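Local coordinates for protein putative peptidase (Bacteroides fragilis, PDB 5DYN) that is a clostripain-family cysteine protease, here its C-terminal part, that probably activates the Bacteroides fragilis toxin by cleavage, at residues F27-D31 against I82-Y86; I134-F140 against W238-W243; K154-Y158 against Y214-M218. All blocks are in the same frame, centred on the assembly; numbering follows the deposited sequence.

Contact 1: residues F27-D31 against I82-Y86; sequences FLFFD and IASCY
Ile82 lays its two methyl-bearing branches over two phenylalanine rings: CD1 sits 3.6 Å from the Phe27 ring centroid and CG2 4.0 Å from that of Phe29, each less than 10° off the ring normal, both face-on CH-pi contacts. The strand 27-31 is extended; Phe27 (chi1 p) and Phe29 (chi1 t) send CA-CB toward the helix, Leu28 and Phe30 the other way. Ile82 adopts the m, t rotamer in regular helix, Tyr86 N bonding to Ile82 O (3.0 Å). Tyr86 (chi1 t) meets the Phe29 ring edge against edge, neither over the other's face (centroids 6.0 Å apart, planes at 90°, Phe29 CZ to Tyr86 CD1 3.5 Å); its OH donates a 3.1 Å hydrogen bond to OD1 of Asp31, whose OD2 takes the backbone NH of Ala63. Strand and helix axes approach to 11.4 Å and run 24° apart, CA to CA 8.4 Å for Phe29-Ile82 and 9.9 Å for Asp31-Tyr86, the near-parallel packing characteristic of alpha/beta folds. Helix 78-92 covers one face of the mixed sheet, touching Ile52 and Val111 of strands 50-53 and 110-115, while strand 25-31 pairs in parallel with a strand of the other chain, extending the sheet.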
ATOM      1  N   PHE B  27       3.488   0.426  11.364  1.00 38.07           N
ATOM      2  CA  PHE B  27       3.499   0.331   9.913  1.00 40.99           C
ATOM      3  C   PHE B  27       2.109   0.046   9.360  1.00 39.65           C
ATOM      4  O   PHE B  27       1.296  -0.615  10.006  1.00 35.87           O
ATOM      5  CB  PHE B  27       4.478  -0.757   9.454  1.00 41.33           C
ATOM      6  CG  PHE B  27       4.215  -2.114  10.057  1.00 44.69           C
ATOM      7  CD1 PHE B  27       3.275  -2.970   9.500  1.00 39.65           C
ATOM      8  CD2 PHE B  27       4.921  -2.539  11.173  1.00 41.24           C
ATOM      9  CE1 PHE B  27       3.034  -4.216  10.052  1.00 38.55           C
ATOM     10  CE2 PHE B  27       4.685  -3.786  11.727  1.00 38.75           C
ATOM     11  CZ  PHE B  27       3.742  -4.624  11.167  1.00 39.96           C
ATOM     12  N   LEU B  28       1.843   0.562   8.165  1.00 37.68           N
ATOM     13  CA  LEU B  28       0.658   0.180   7.409  1.00 32.53           C
ATOM     14  C   LEU B  28       1.102  -0.556   6.152  1.00 35.69           C
ATOM     15  O   LEU B  28       1.433   0.062   5.142  1.00 40.13           O
ATOM     16  CB  LEU B  28      -0.196   1.399   7.049  1.00 34.80           C
ATOM     17  CG  LEU B  28      -1.135   1.948   8.128  1.00 35.87           C
ATOM     18  CD1 LEU B  28      -0.363   2.704   9.196  1.00 36.07           C
ATOM     19  CD2 LEU B  28      -2.207   2.834   7.509  1.00 37.72           C
ATOM     20  N   PHE B  29       1.126  -1.882   6.228  1.00 31.82           N
ATOM     21  CA  PHE B  29       1.593  -2.697   5.116  1.00 32.72           C
ATOM     22  C   PHE B  29       0.437  -3.039   4.179  1.00 35.81           C
ATOM     23  O   PHE B  29      -0.459  -3.806   4.533  1.00 35.34           O
ATOM     24  CB  PHE B  29       2.264  -3.976   5.635  1.00 31.64           C
ATOM     25  CG  PHE B  29       2.734  -4.907   4.548  1.00 39.16           C
ATOM     26  CD1 PHE B  29       3.147  -4.419   3.317  1.00 33.77           C
ATOM     27  CD2 PHE B  29       2.754  -6.277   4.760  1.00 33.09           C
ATOM     28  CE1 PHE B  29       3.570  -5.278   2.322  1.00 33.92           C
ATOM     29  CE2 PHE B  29       3.177  -7.140   3.769  1.00 35.85           C
ATOM     30  CZ  PHE B  29       3.587  -6.639   2.547  1.00 39.90           C
ATOM     31  N   PHE B  30       0.467  -2.459   2.982  1.00 34.28           N
ATOM     32  CA  PHE B  30      -0.519  -2.765   1.952  1.00 30.59           C
ATOM     33  C   PHE B  30       0.008  -3.807   0.975  1.00 32.54           C
ATOM     34  O   PHE B  30       0.664  -3.472  -0.013  1.00 32.95           O
ATOM     35  CB  PHE B  30      -0.919  -1.502   1.187  1.00 31.10           C
ATOM     36  CG  PHE B  30      -1.931  -0.654   1.900  1.00 32.40           C
ATOM     37  CD1 PHE B  30      -1.542   0.226   2.893  1.00 31.02           C
ATOM     38  CD2 PHE B  30      -3.273  -0.735   1.571  1.00 30.74           C
ATOM     39  CE1 PHE B  30      -2.472   1.007   3.549  1.00 32.27           C
ATOM     40  CE2 PHE B  30      -4.209   0.043   2.225  1.00 33.25           C
ATOM     41  CZ  PHE B  30      -3.807   0.915   3.215  1.00 27.02           C
ATOM     42  N   ASP B  31      -0.277  -5.073   1.254  1.00 35.99           N
ATOM     43  CA  ASP B  31      -0.004  -6.138   0.300  1.00 35.04           C
ATOM     44  C   ASP B  31      -1.065  -6.076  -0.792  1.00 35.97           C
ATOM     45  O   ASP B  31      -1.910  -6.965  -0.903  1.00 31.49           O
ATOM     46  CB  ASP B  31      -0.006  -7.507   0.982  1.00 33.58           C
ATOM     47  CG  ASP B  31       0.841  -8.527   0.247  1.00 37.95           C
ATOM     48  OD1 ASP B  31       1.277  -8.232  -0.889  1.00 36.40           O
ATOM     49  OD2 ASP B  31       1.062  -9.628   0.798  1.00 35.68           O
ATOM     50  N   ILE B  82      10.295  -5.668   6.822  1.00 40.63           N
ATOM     51  CA  ILE B  82       9.172  -6.151   6.018  1.00 37.15           C
ATOM     52  C   ILE B  82       9.446  -5.946   4.530  1.00 38.76           C
ATOM     53  O   ILE B  82       9.297  -6.866   3.723  1.00 32.38           O
ATOM     54  CB  ILE B  82       7.852  -5.440   6.384  1.00 41.83           C
ATOM     55  CG1 ILE B  82       7.387  -5.844   7.784  1.00 39.63           C
ATOM     56  CG2 ILE B  82       6.765  -5.770   5.368  1.00 34.92           C
ATOM     57  CD1 ILE B  82       6.273  -4.974   8.328  1.00 38.11           C
ATOM     58  N   ALA B  83       9.859  -4.733   4.177  1.00 32.89           N
ATOM     59  CA  ALA B  83      10.136  -4.386   2.789  1.00 36.60           C
ATOM     60  C   ALA B  83      11.296  -5.193   2.215  1.00 37.66           C
ATOM     61  O   ALA B  83      11.189  -5.750   1.121  1.00 36.44           O
ATOM     62  CB  ALA B  83      10.424  -2.904   2.666  1.00 32.98           C
ATOM     63  N   SER B  84      12.402  -5.247   2.952  1.00 40.66           N
ATOM     64  CA  SER B  84      13.591  -5.960   2.487  1.00 41.59           C
ATOM     65  C   SER B  84      13.317  -7.455   2.328  1.00 38.13           C
ATOM     66  O   SER B  84      13.795  -8.074   1.381  1.00 41.11           O
ATOM     67  CB  SER B  84      14.766  -5.734   3.441  1.00 38.33           C
ATOM     68  OG  SER B  84      14.445  -6.150   4.757  1.00 54.56           O
ATOM     69  N   CYS B  85      12.543  -8.025   3.249  1.00 36.06           N
ATOM     70  CA  CYS B  85      12.135  -9.428   3.142  1.00 40.86           C
ATOM     71  C   CYS B  85      11.329  -9.666   1.875  1.00 36.92           C
ATOM     72  O   CYS B  85      11.612 -10.588   1.112  1.00 44.39           O
ATOM     73  CB  CYS B  85      11.316  -9.859   4.360  1.00 39.01           C
ATOM     74  SG  CYS B  85      12.285 -10.191   5.838  1.00 44.72           S
ATOM     75  N   TYR B  86      10.320  -8.826   1.673  1.00 32.54           N
ATOM     76  CA  TYR B  86       9.472  -8.882   0.492  1.00 37.76           C
ATOM     77  C   TYR B  86      10.331  -8.834  -0.768  1.00 40.97           C
ATOM     78  O   TYR B  86      10.175  -9.660  -1.673  1.00 33.98           O
ATOM     79  CB  TYR B  86       8.482  -7.717   0.485  1.00 36.59           C
ATOM     80  CG  TYR B  86       7.240  -7.922  -0.359  1.00 35.84           C
ATOM     81  CD1 TYR B  86       5.970  -7.681   0.164  1.00 33.27           C
ATOM     82  CD2 TYR B  86       7.330  -8.374  -1.667  1.00 36.11           C
ATOM     83  CE1 TYR B  86       4.839  -7.861  -0.600  1.00 33.96           C
ATOM     84  CE2 TYR B  86       6.201  -8.564  -2.438  1.00 39.39           C
ATOM     85  CZ  TYR B  86       4.960  -8.307  -1.901  1.00 35.60           C
ATOM     86  OH  TYR B  86       3.839  -8.498  -2.670  1.00 38.63           O
TER

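Contact 2: residues I134-F140 against W238-W243; sequences ITGKQNF and WADTGW. With NA (sodium ion), chain G.
This is a loop-to-loop seam far from the chain's centre, where segment 134-140, leaving helix 130-133, wraps the C-terminal segment 238-243. The CA atoms come closest at Gly136 and Gly242, 4.1 Å apart. Gly242 N donates to Ile134 O (2.8 Å), and its CA lies 3.3 Å from Thr135 O; a CB on Gly242 would collide with that oxygen. Ahead of Gly242, residues 238-240 form a 3-10 turn, with Thr241 N and OG1 both donating to Trp238 O (3.1 and 2.6 Å). Trp243 buries the largest area. Its NE1 donates to Gln138 O (3.2 Å), Lys137 CG, on an all-t side chain, lies over its six-membered ring 3.9 Å from the centroid, and the Phe140 ring lies nearly parallel (11°) to its five-membered ring but so offset, centroids 5.3 Å apart, that overlap is slight. Ile134 CD1 packs 3.6 Å from Trp238 CH2. Trp238 NE1 lies 3.0 Å from a sodium ion, so the seam borders a metal site completed by Thr213, Tyr227 and Trp232.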
ATOM      1  N   ILE B 134       3.112  25.175 -13.195  1.00 35.75           N
ATOM      2  CA  ILE B 134       1.940  24.705 -13.924  1.00 36.15           C
ATOM      3  C   ILE B 134       0.926  25.842 -13.987  1.00 39.88           C
ATOM      4  O   ILE B 134      -0.058  25.863 -13.247  1.00 37.94           O
ATOM      5  CB  ILE B 134       1.311  23.460 -13.270  1.00 38.47           C
ATOM      6  CG1 ILE B 134       2.386  22.415 -12.958  1.00 32.33           C
ATOM      7  CG2 ILE B 134       0.234  22.865 -14.169  1.00 34.00           C
ATOM      8  CD1 ILE B 134       1.858  21.192 -12.252  1.00 31.58           C
ATOM      9  N   THR B 135       1.188  26.798 -14.871  1.00 45.93           N
ATOM     10  CA  THR B 135       0.388  28.013 -14.949  1.00 44.32           C
ATOM     11  C   THR B 135      -0.782  27.875 -15.919  1.00 41.50           C
ATOM     12  O   THR B 135      -1.765  28.610 -15.820  1.00 45.02           O
ATOM     13  CB  THR B 135       1.253  29.216 -15.366  1.00 47.01           C
ATOM     14  OG1 THR B 135       1.944  28.911 -16.585  1.00 47.00           O
ATOM     15  CG2 THR B 135       2.273  29.532 -14.282  1.00 36.30           C
ATOM     16  N   GLY B 136      -0.673  26.930 -16.850  1.00 43.27           N
ATOM     17  CA  GLY B 136      -1.720  26.699 -17.831  1.00 39.62           C
ATOM     18  C   GLY B 136      -2.349  25.321 -17.729  1.00 41.74           C
ATOM     19  O   GLY B 136      -1.906  24.483 -16.944  1.00 45.93           O
ATOM     20  N   LYS B 137      -3.388  25.090 -18.526  1.00 48.79           N
ATOM     21  CA  LYS B 137      -4.083  23.803 -18.543  1.00 46.68           C
ATOM     22  C   LYS B 137      -3.810  23.058 -19.844  1.00 47.74           C
ATOM     23  O   LYS B 137      -4.366  23.391 -20.893  1.00 48.68           O
ATOM     24  CB  LYS B 137      -5.589  24.000 -18.352  1.00 44.67           C
ATOM     25  CG  LYS B 137      -6.398  22.711 -18.391  1.00 39.78           C
ATOM     26  CD  LYS B 137      -7.854  22.967 -18.032  1.00 47.33           C
ATOM     27  CE  LYS B 137      -8.691  21.706 -18.167  1.00 52.56           C
ATOM     28  NZ  LYS B 137     -10.136  21.977 -17.923  1.00 49.45           N
ATOM     29  N   GLN B 138      -2.964  22.038 -19.761  1.00 51.49           N
ATOM     30  CA  GLN B 138      -2.477  21.342 -20.948  1.00 52.54           C
ATOM     31  C   GLN B 138      -1.830  20.009 -20.578  1.00 53.15           C
ATOM     32  O   GLN B 138      -1.174  19.901 -19.540  1.00 52.77           O
ATOM     33  CB  GLN B 138      -1.478  22.233 -21.698  1.00 51.36           C
ATOM     34  CG  GLN B 138      -0.685  21.539 -22.790  1.00 59.73           C
ATOM     35  CD  GLN B 138       0.269  22.480 -23.497  1.00 72.92           C
ATOM     36  OE1 GLN B 138      -0.024  22.971 -24.587  1.00 76.72           O
ATOM     37  NE2 GLN B 138       1.418  22.739 -22.879  1.00 69.37           N
ATOM     38  N   ASN B 139      -2.027  18.995 -21.418  1.00 46.94           N
ATOM     39  CA  ASN B 139      -1.350  17.715 -21.236  1.00 47.18           C
ATOM     40  C   ASN B 139       0.160  17.889 -21.121  1.00 54.70           C
ATOM     41  O   ASN B 139       0.764  18.685 -21.841  1.00 52.54           O
ATOM     42  CB  ASN B 139      -1.677  16.760 -22.385  1.00 46.65           C
ATOM     43  CG  ASN B 139      -3.024  16.088 -22.218  1.00 54.62           C
ATOM     44  OD1 ASN B 139      -3.548  15.990 -21.107  1.00 52.04           O
ATOM     45  ND2 ASN B 139      -3.591  15.616 -23.323  1.00 53.57           N
ATOM     46  N   PHE B 140       0.762  17.141 -20.204  1.00 46.66           N
ATOM     47  CA  PHE B 140       2.185  17.270 -19.932  1.00 48.75           C
ATOM     48  C   PHE B 140       3.024  16.433 -20.896  1.00 44.97           C
ATOM     49  O   PHE B 140       2.538  15.462 -21.474  1.00 47.60           O
ATOM     50  CB  PHE B 140       2.483  16.863 -18.485  1.00 44.65           C
ATOM     51  CG  PHE B 140       1.843  17.757 -17.454  1.00 44.86           C
ATOM     52  CD1 PHE B 140       0.512  17.592 -17.098  1.00 42.24           C
ATOM     53  CD2 PHE B 140       2.577  18.759 -16.834  1.00 38.08           C
ATOM     54  CE1 PHE B 140      -0.077  18.409 -16.145  1.00 34.34           C
ATOM     55  CE2 PHE B 140       1.995  19.582 -15.882  1.00 39.15           C
ATOM     56  CZ  PHE B 140       0.665  19.407 -15.537  1.00 38.95           C
ATOM     57  N   TRP B 238      -2.042  21.922  -6.209  1.00 32.96           N
ATOM     58  CA  TRP B 238      -2.759  21.635  -7.449  1.00 33.89           C
ATOM     59  C   TRP B 238      -3.928  22.588  -7.674  1.00 34.31           C
ATOM     60  O   TRP B 238      -4.233  22.941  -8.814  1.00 36.43           O
ATOM     61  CB  TRP B 238      -3.268  20.189  -7.460  1.00 34.64           C
ATOM     62  CG  TRP B 238      -2.291  19.208  -8.034  1.00 35.53           C
ATOM     63  CD1 TRP B 238      -1.674  18.184  -7.376  1.00 35.18           C
ATOM     64  CD2 TRP B 238      -1.816  19.159  -9.385  1.00 33.58           C
ATOM     65  NE1 TRP B 238      -0.848  17.499  -8.232  1.00 35.33           N
ATOM     66  CE2 TRP B 238      -0.916  18.078  -9.472  1.00 36.75           C
ATOM     67  CE3 TRP B 238      -2.066  19.923 -10.529  1.00 34.46           C
ATOM     68  CZ2 TRP B 238      -0.262  17.744 -10.659  1.00 35.53           C
ATOM     69  CZ3 TRP B 238      -1.418  19.590 -11.706  1.00 32.23           C
ATOM     70  CH2 TRP B 238      -0.524  18.512 -11.761  1.00 32.34           C
ATOM     71  N   ALA B 239      -4.578  23.000  -6.587  1.00 34.39           N
ATOM     72  CA  ALA B 239      -5.721  23.912  -6.668  1.00 39.10           C
ATOM     73  C   ALA B 239      -5.329  25.259  -7.272  1.00 38.03           C
ATOM     74  O   ALA B 239      -6.159  25.953  -7.857  1.00 41.71           O
ATOM     75  CB  ALA B 239      -6.337  24.115  -5.289  1.00 26.33           C
ATOM     76  N   ASP B 240      -4.058  25.618  -7.132  1.00 37.22           N
ATOM     77  CA  ASP B 240      -3.568  26.902  -7.615  1.00 34.96           C
ATOM     78  C   ASP B 240      -2.845  26.798  -8.957  1.00 36.70           C
ATOM     79  O   ASP B 240      -2.255  27.772  -9.421  1.00 40.44           O
ATOM     80  CB  ASP B 240      -2.640  27.531  -6.574  1.00 38.30           C
ATOM     81  CG  ASP B 240      -3.342  27.802  -5.259  1.00 47.73           C
ATOM     82  OD1 ASP B 240      -4.521  28.219  -5.284  1.00 47.88           O
ATOM     83  OD2 ASP B 240      -2.718  27.594  -4.195  1.00 58.78           O
ATOM     84  N   THR B 241      -2.882  25.620  -9.577  1.00 39.91           N
ATOM     85  CA  THR B 241      -2.308  25.456 -10.912  1.00 36.14           C
ATOM     86  C   THR B 241      -3.316  25.890 -11.971  1.00 38.00           C
ATOM     87  O   THR B 241      -4.493  26.080 -11.676  1.00 39.33           O
ATOM     88  CB  THR B 241      -1.879  23.997 -11.195  1.00 36.17           C
ATOM     89  OG1 THR B 241      -3.024  23.137 -11.152  1.00 40.12           O
ATOM     90  CG2 THR B 241      -0.848  23.523 -10.182  1.00 30.88           C
ATOM     91  N   GLY B 242      -2.849  26.038 -13.206  1.00 42.20           N
ATOM     92  CA  GLY B 242      -3.719  26.412 -14.307  1.00 38.96           C
ATOM     93  C   GLY B 242      -4.750  25.346 -14.633  1.00 40.96           C
ATOM     94  O   GLY B 242      -5.741  25.616 -15.310  1.00 42.13           O
ATOM     95  N   TRP B 243      -4.512  24.131 -14.150  1.00 45.13           N
ATOM     96  CA  TRP B 243      -5.431  23.020 -14.371  1.00 42.54           C
ATOM     97  C   TRP B 243      -6.717  23.159 -13.565  1.00 39.72           C
ATOM     98  O   TRP B 243      -7.758  22.638 -13.961  1.00 42.10           O
ATOM     99  CB  TRP B 243      -4.754  21.689 -14.027  1.00 39.59           C
ATOM    100  CG  TRP B 243      -4.139  21.007 -15.204  1.00 40.07           C
ATOM    101  CD1 TRP B 243      -2.848  21.113 -15.634  1.00 34.74           C
ATOM    102  CD2 TRP B 243      -4.793  20.115 -16.113  1.00 40.97           C
ATOM    103  NE1 TRP B 243      -2.658  20.342 -16.753  1.00 35.17           N
ATOM    104  CE2 TRP B 243      -3.836  19.717 -17.067  1.00 39.17           C
ATOM    105  CE3 TRP B 243      -6.094  19.614 -16.214  1.00 41.09           C
ATOM    106  CZ2 TRP B 243      -4.139  18.842 -18.107  1.00 40.63           C
ATOM    107  CZ3 TRP B 243      -6.392  18.744 -17.246  1.00 39.25           C
ATOM    108  CH2 TRP B 243      -5.421  18.368 -18.178  1.00 40.54           C
TER
HETATM  109 NA    NA G 402       0.096  15.141  -6.687  1.00 40.09          NA

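Contact 3: residues K154-Y158 against Y214-M218; sequences KQYYY and YIPRM
Hydrogen bonding is concentrated in one side chain, an arginine tying two loops together through main-chain carbonyls. Arg217 (chi1 p, chi3 p, with chi2 between wells at -146°) folds back on its own segment, where NH2 and NE donate to Ile215 O at 2.6 and 2.9 Å. Across the contact, NH1 donates to Gln155 O at 2.6 Å, and NH2 adds a weak bond to that oxygen at 3.1 Å. Gln155 sits in the left-handed helical region (phi/psi 50/51), just before Tyr156. Within the partner segment, Lys154 NZ donates to Tyr156 OH at 3.2 Å.

Apolar packing is carried by Ile215, m, t, whose CD1 lies 3.6 Å from CG of the Tyr158 ring; both CA-CB bonds point toward the facing segment. Van der Waals contact fills the remainder: Tyr156 O approaches CD1 of Tyr214 to 3.6 Å, and the Tyr158 ring edge meets Arg217 NH2, with CE1 3.9 Å from that nitrogen. The directions from CA 154 to 158 and CA 214 to 217 lie 126° apart, closer to antiparallel than parallel.

The contact extends the small antiparallel pairing of strands 158-159 and 212-213, in which Tyr158 bonds with Thr213 through the backbone. Tyr214 OH bonds to Asn224 of helix 221-227, its ring meets Trp122 of the other chain edge-to-face, and Tyr157 OH bonds to Glu120 of that chain.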
ATOM      1  N   LYS B 154      -5.597   3.804 -18.836  1.00 33.22           N
ATOM      2  CA  LYS B 154      -5.734   4.418 -17.521  1.00 31.63           C
ATOM      3  C   LYS B 154      -4.525   5.290 -17.177  1.00 32.97           C
ATOM      4  O   LYS B 154      -4.658   6.504 -17.036  1.00 32.67           O
ATOM      5  CB  LYS B 154      -5.940   3.345 -16.453  1.00 29.86           C
ATOM      6  CG  LYS B 154      -7.259   2.603 -16.586  1.00 30.23           C
ATOM      7  CD  LYS B 154      -7.445   1.585 -15.474  1.00 35.13           C
ATOM      8  CE  LYS B 154      -8.742   0.813 -15.649  1.00 28.59           C
ATOM      9  NZ  LYS B 154      -9.895   1.734 -15.808  1.00 46.05           N
ATOM     10  N   GLN B 155      -3.356   4.666 -17.048  1.00 33.11           N
ATOM     11  CA  GLN B 155      -2.110   5.381 -16.768  1.00 35.70           C
ATOM     12  C   GLN B 155      -2.257   6.335 -15.581  1.00 35.08           C
ATOM     13  O   GLN B 155      -1.923   7.518 -15.674  1.00 31.74           O
ATOM     14  CB  GLN B 155      -1.643   6.144 -18.013  1.00 30.83           C
ATOM     15  CG  GLN B 155      -1.380   5.242 -19.217  1.00 39.17           C
ATOM     16  CD  GLN B 155      -0.721   5.972 -20.374  1.00 36.27           C
ATOM     17  OE1 GLN B 155      -1.365   6.736 -21.091  1.00 46.92           O
ATOM     18  NE2 GLN B 155       0.571   5.739 -20.559  1.00 37.57           N
ATOM     19  N   TYR B 156      -2.762   5.807 -14.470  1.00 30.89           N
ATOM     20  CA  TYR B 156      -3.091   6.611 -13.297  1.00 27.92           C
ATOM     21  C   TYR B 156      -1.879   7.126 -12.535  1.00 28.13           C
ATOM     22  O   TYR B 156      -1.884   8.249 -12.040  1.00 27.71           O
ATOM     23  CB  TYR B 156      -3.953   5.803 -12.326  1.00 32.79           C
ATOM     24  CG  TYR B 156      -5.331   5.444 -12.830  1.00 30.65           C
ATOM     25  CD1 TYR B 156      -5.931   6.158 -13.859  1.00 28.21           C
ATOM     26  CD2 TYR B 156      -6.038   4.392 -12.260  1.00 31.08           C
ATOM     27  CE1 TYR B 156      -7.198   5.828 -14.312  1.00 29.65           C
ATOM     28  CE2 TYR B 156      -7.301   4.053 -12.703  1.00 33.52           C
ATOM     29  CZ  TYR B 156      -7.878   4.773 -13.727  1.00 33.93           C
ATOM     30  OH  TYR B 156      -9.136   4.429 -14.163  1.00 44.04           O
ATOM     31  N   TYR B 157      -0.847   6.297 -12.427  1.00 31.58           N
ATOM     32  CA  TYR B 157       0.219   6.552 -11.467  1.00 30.64           C
ATOM     33  C   TYR B 157       1.573   6.819 -12.115  1.00 30.12           C
ATOM     34  O   TYR B 157       2.107   5.975 -12.834  1.00 35.18           O
ATOM     35  CB  TYR B 157       0.334   5.369 -10.503  1.00 35.51           C
ATOM     36  CG  TYR B 157      -1.006   4.826 -10.067  1.00 36.03           C
ATOM     37  CD1 TYR B 157      -1.755   5.471  -9.089  1.00 34.95           C
ATOM     38  CD2 TYR B 157      -1.531   3.674 -10.642  1.00 34.27           C
ATOM     39  CE1 TYR B 157      -2.987   4.982  -8.693  1.00 30.65           C
ATOM     40  CE2 TYR B 157      -2.762   3.180 -10.253  1.00 34.05           C
ATOM     41  CZ  TYR B 157      -3.485   3.837  -9.278  1.00 32.35           C
ATOM     42  OH  TYR B 157      -4.708   3.347  -8.886  1.00 29.11           O
ATOM     43  N   TYR B 158       2.121   7.999 -11.847  1.00 26.97           N
ATOM     44  CA  TYR B 158       3.457   8.359 -12.303  1.00 28.22           C
ATOM     45  C   TYR B 158       4.367   8.624 -11.114  1.00 28.54           C
ATOM     46  O   TYR B 158       3.895   8.926 -10.020  1.00 34.44           O
ATOM     47  CB  TYR B 158       3.414   9.591 -13.200  1.00 23.95           C
ATOM     48  CG  TYR B 158       2.781   9.361 -14.548  1.00 24.76           C
ATOM     49  CD1 TYR B 158       1.405   9.443 -14.713  1.00 29.10           C
ATOM     50  CD2 TYR B 158       3.560   9.074 -15.662  1.00 29.84           C
ATOM     51  CE1 TYR B 158       0.821   9.240 -15.951  1.00 30.92           C
ATOM     52  CE2 TYR B 158       2.987   8.872 -16.903  1.00 23.72           C
ATOM     53  CZ  TYR B 158       1.618   8.954 -17.041  1.00 30.22           C
ATOM     54  OH  TYR B 158       1.042   8.752 -18.273  1.00 34.05           O
ATOM     55  N   TYR B 214      -0.713  11.303  -9.055  1.00 30.65           N
ATOM     56  CA  TYR B 214      -1.631  11.447 -10.171  1.00 32.85           C
ATOM     57  C   TYR B 214      -1.201  12.630 -11.028  1.00 34.01           C
ATOM     58  O   TYR B 214      -0.529  13.546 -10.551  1.00 32.23           O
ATOM     59  CB  TYR B 214      -3.072  11.625  -9.681  1.00 27.11           C
ATOM     60  CG  TYR B 214      -4.073  11.820 -10.799  1.00 30.52           C
ATOM     61  CD1 TYR B 214      -4.428  10.766 -11.631  1.00 29.40           C
ATOM     62  CD2 TYR B 214      -4.656  13.058 -11.024  1.00 31.93           C
ATOM     63  CE1 TYR B 214      -5.337  10.940 -12.654  1.00 24.44           C
ATOM     64  CE2 TYR B 214      -5.566  13.242 -12.047  1.00 32.58           C
ATOM     65  CZ  TYR B 214      -5.903  12.181 -12.858  1.00 28.45           C
ATOM     66  OH  TYR B 214      -6.811  12.364 -13.875  1.00 32.70           O
ATOM     67  N   ILE B 215      -1.563  12.589 -12.305  1.00 29.78           N
ATOM     68  CA  ILE B 215      -1.343  13.713 -13.202  1.00 36.49           C
ATOM     69  C   ILE B 215      -2.598  13.922 -14.037  1.00 36.17           C
ATOM     70  O   ILE B 215      -3.081  12.985 -14.674  1.00 37.61           O
ATOM     71  CB  ILE B 215      -0.128  13.496 -14.131  1.00 37.90           C
ATOM     72  CG1 ILE B 215       1.142  13.240 -13.317  1.00 31.26           C
ATOM     73  CG2 ILE B 215       0.065  14.697 -15.041  1.00 34.11           C
ATOM     74  CD1 ILE B 215       2.359  12.955 -14.159  1.00 26.63           C
ATOM     75  N   PRO B 216      -3.145  15.147 -14.014  1.00 38.14           N
ATOM     76  CA  PRO B 216      -4.331  15.497 -14.801  1.00 36.39           C
ATOM     77  C   PRO B 216      -4.125  15.269 -16.298  1.00 38.90           C
ATOM     78  O   PRO B 216      -3.003  15.352 -16.798  1.00 37.66           O
ATOM     79  CB  PRO B 216      -4.527  16.984 -14.493  1.00 35.11           C
ATOM     80  CG  PRO B 216      -3.914  17.168 -13.152  1.00 33.78           C
ATOM     81  CD  PRO B 216      -2.723  16.253 -13.139  1.00 35.28           C
ATOM     82  N   ARG B 217      -5.216  14.982 -16.999  1.00 37.17           N
ATOM     83  CA  ARG B 217      -5.168  14.670 -18.419  1.00 38.54           C
ATOM     84  C   ARG B 217      -6.477  15.096 -19.067  1.00 35.33           C
ATOM     85  O   ARG B 217      -7.543  14.969 -18.464  1.00 35.23           O
ATOM     86  CB  ARG B 217      -4.921  13.175 -18.630  1.00 29.25           C
ATOM     87  CG  ARG B 217      -6.044  12.317 -18.068  1.00 39.89           C
ATOM     88  CD  ARG B 217      -5.539  11.009 -17.521  1.00 47.15           C
ATOM     89  NE  ARG B 217      -4.505  11.202 -16.512  1.00 31.49           N
ATOM     90  CZ  ARG B 217      -3.735  10.221 -16.060  1.00 32.46           C
ATOM     91  NH1 ARG B 217      -3.895   8.993 -16.531  1.00 32.31           N
ATOM     92  NH2 ARG B 217      -2.808  10.463 -15.145  1.00 35.25           N
ATOM     93  N   MET B 218      -6.391  15.607 -20.290  1.00 40.79           N
ATOM     94  CA  MET B 218      -7.563  16.093 -21.012  1.00 39.77           C
ATOM     95  C   MET B 218      -8.611  14.999 -21.209  1.00 41.65           C
ATOM     96  O   MET B 218      -9.809  15.273 -21.240  1.00 41.36           O
ATOM     97  CB  MET B 218      -7.150  16.661 -22.374  1.00 45.18           C
ATOM     98  CG  MET B 218      -6.358  17.955 -22.303  1.00 47.56           C
ATOM     99  SD  MET B 218      -7.302  19.310 -21.582  1.00 59.03           S
ATOM    100  CE  MET B 218      -6.091  20.627 -21.626  1.00 46.46           C
TER

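Read together, the three contacts illustrate how chemistry follows position. Contact 1, fully buried, joins a strand of the main sheet to a covering helix and depends on aliphatic-aromatic packing with a single hydrogen bond. Contacts 2 and 3, on the opposite side of the chain's centre, join loops and use backbone carbonyls as acceptors; contact 2 is the most exposed and has five exposed residues, contact 3 has none. These two adjoin: Asn139 OD1 lies 3.0 Å from Met218 N, a probable hydrogen bond, and Trp238 CH2 is 3.4 Å from Pro216 CD. Contact 1 stays about 11 Å from contact 3 at the nearest atoms, yet both reach the other chain, unlike contact 2.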